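Local coordinates for protein DJ-1 homolog D (Arabidopsis thaliana, PDB 4OGG) that belongs to the DJ-1/PfpI family and carries two copies of that family's domain in a single chain, at residues K134-A139 and L167-T172. Residues are numbered along the deposited sequence; the frame is centred on the assembly and turned at random.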
loop_
_atom_site.group_PDB
_atom_site.type_symbol
_atom_site.label_atom_id
_atom_site.label_comp_id
_atom_site.label_asym_id
_atom_site.label_seq_id
_atom_site.Cartn_x
_atom_site.Cartn_y
_atom_site.Cartn_z
ATOM N N LYS C 134 -3.822 -18.658 -35.889
ATOM C CA LYS C 134 -2.745 -17.701 -35.672
ATOM C C LYS C 134 -3.196 -16.775 -34.552
ATOM O O LYS C 134 -4.325 -16.284 -34.558
ATOM C CB LYS C 134 -2.464 -16.877 -36.931
ATOM C CG LYS C 134 -1.791 -17.661 -38.043
ATOM C CD LYS C 134 -1.343 -16.749 -39.173
ATOM C CE LYS C 134 -0.294 -15.749 -38.704
ATOM N NZ LYS C 134 0.216 -14.909 -39.830
ATOM N N CYS C 135 -2.322 -16.546 -33.583
ATOM C CA CYS C 135 -2.671 -15.675 -32.475
ATOM C C CYS C 135 -1.451 -15.274 -31.668
ATOM O O CYS C 135 -0.415 -15.937 -31.715
ATOM C CB CYS C 135 -3.684 -16.376 -31.555
ATOM S SG CYS C 135 -3.139 -17.981 -30.879
ATOM N N THR C 136 -1.579 -14.165 -30.950
ATOM C CA THR C 136 -0.518 -13.692 -30.076
ATOM C C THR C 136 -1.173 -13.592 -28.703
ATOM O O THR C 136 -2.355 -13.911 -28.551
ATOM C CB THR C 136 0.016 -12.298 -30.494
ATOM O OG1 THR C 136 1.181 -11.981 -29.719
ATOM C CG2 THR C 136 -1.029 -11.225 -30.252
ATOM N N ALA C 137 -0.410 -13.154 -27.711
ATOM C CA ALA C 137 -0.915 -13.008 -26.351
ATOM C C ALA C 137 0.238 -12.483 -25.527
ATOM O O ALA C 137 1.311 -12.213 -26.066
ATOM C CB ALA C 137 -1.360 -14.357 -25.808
ATOM N N TYR C 138 0.031 -12.316 -24.226
ATOM C CA TYR C 138 1.138 -11.865 -23.405
ATOM C C TYR C 138 2.191 -12.956 -23.636
ATOM O O TYR C 138 1.857 -14.140 -23.709
ATOM C CB TYR C 138 0.743 -11.800 -21.933
ATOM C CG TYR C 138 1.757 -11.059 -21.102
ATOM C CD1 TYR C 138 1.940 -9.683 -21.258
ATOM C CD2 TYR C 138 2.570 -11.733 -20.192
ATOM C CE1 TYR C 138 2.907 -8.996 -20.530
ATOM C CE2 TYR C 138 3.544 -11.055 -19.460
ATOM C CZ TYR C 138 3.706 -9.689 -19.634
ATOM O OH TYR C 138 4.663 -9.014 -18.914
ATOM N N ALA C 139 3.452 -12.563 -23.766
ATOM C CA ALA C 139 4.519 -13.519 -24.049
ATOM C C ALA C 139 4.533 -14.797 -23.206
ATOM O O ALA C 139 4.809 -15.880 -23.725
ATOM C CB ALA C 139 5.881 -12.818 -23.961
ATOM N N LEU C 167 -11.151 -14.257 -34.918
ATOM C CA LEU C 167 -10.415 -14.283 -33.653
ATOM C C LEU C 167 -9.349 -13.197 -33.636
ATOM O O LEU C 167 -8.371 -13.257 -34.381
ATOM C CB LEU C 167 -9.751 -15.646 -33.427
ATOM C CG LEU C 167 -8.828 -15.718 -32.203
ATOM C CD1 LEU C 167 -9.620 -15.442 -30.933
ATOM C CD2 LEU C 167 -8.165 -17.086 -32.134
ATOM N N ILE C 168 -9.545 -12.210 -32.768
ATOM C CA ILE C 168 -8.627 -11.082 -32.643
ATOM C C ILE C 168 -7.866 -11.174 -31.322
ATOM O O ILE C 168 -8.473 -11.264 -30.257
ATOM C CB ILE C 168 -9.418 -9.760 -32.691
ATOM C CG1 ILE C 168 -10.240 -9.714 -33.985
ATOM C CG2 ILE C 168 -8.473 -8.566 -32.598
ATOM C CD1 ILE C 168 -11.275 -8.611 -34.026
ATOM N N THR C 169 -6.537 -11.152 -31.387
ATOM C CA THR C 169 -5.739 -11.245 -30.168
ATOM C C THR C 169 -4.699 -10.142 -30.028
ATOM O O THR C 169 -4.152 -9.659 -31.019
ATOM C CB THR C 169 -5.023 -12.606 -30.082
ATOM O OG1 THR C 169 -4.289 -12.843 -31.291
ATOM C CG2 THR C 169 -6.041 -13.727 -29.877
ATOM N N ALA C 170 -4.443 -9.742 -28.783
ATOM C CA ALA C 170 -3.459 -8.709 -28.479
ATOM C C ALA C 170 -2.595 -9.184 -27.314
ATOM O O ALA C 170 -2.970 -10.107 -26.588
ATOM C CB ALA C 170 -4.154 -7.396 -28.133
ATOM N N ALA C 171 -1.441 -8.548 -27.137
ATOM C CA ALA C 171 -0.502 -8.935 -26.087
ATOM C C ALA C 171 -0.621 -8.154 -24.778
ATOM O O ALA C 171 -0.460 -8.728 -23.700
ATOM C CB ALA C 171 0.917 -8.824 -26.619
ATOM N N THR C 172 -0.885 -6.852 -24.874
ATOM C CA THR C 172 -1.007 -5.991 -23.695
ATOM C C THR C 172 -1.983 -4.855 -23.976
ATOM O O THR C 172 -2.403 -4.663 -25.117
ATOM C CB THR C 172 0.344 -5.334 -23.322
ATOM O OG1 THR C 172 0.678 -4.345 -24.308
ATOM C CG2 THR C 172 1.457 -6.371 -23.264
HETATM O O HOH W 1 -5.713 -14.094 -33.295
#
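The side chain of Thr-169 lies against the backbone of Cys-135 and Thr-136, a worked example of a strand holding its neighbour through a side chain: here an inner strand of a DJ-1/PfpI domain holds an adjacent segment in this way. Strand 167-170 belongs to the central mixed sheet, between strands 114-116 and 161-164, whereas 134-135 pairs with 151-152 in a small separate sheet. The touching parts of the segments run in nearly the same direction, 17° apart, yet the one direct hydrogen bond between them uses a hydroxyl: Thr-136 N donates to Thr-169 OG1 at 3.0 Å, almost straight at 170°. With chi1 at 53°, OG1 sits between its own backbone N and carbonyl carbon, while Thr-169 CB rests 3.3 Å from Thr-136 O. The same OG1 meets a water hydrogen-bonded also to Lys-134 O and Leu-167 O, bridging the strands where they stand further apart. Thr-136 slides past Thr-169 in the opposite direction, laying Thr-136 CG2 3.6 Å from Thr-169 O, while its OG1 turns to Val-153 O.

Further along, the two segments draw closer. Ala-137 CA makes a CA-H...O contact with Ala-170 O at 3.6 Å, and Gln-121 NE2 joins the two segments by bonding both this oxygen and Thr-136 O. Ala-171 CB packs on Ala-137 O. The Tyr-138 ring, which also meets the ring of His-119, presents its edge to Ala-171 O and Thr-172 CG2. Ala-171 O, buried without a hydrogen-bond partner, lies 3.6 Å from Tyr-138 CD1, near the ring plane.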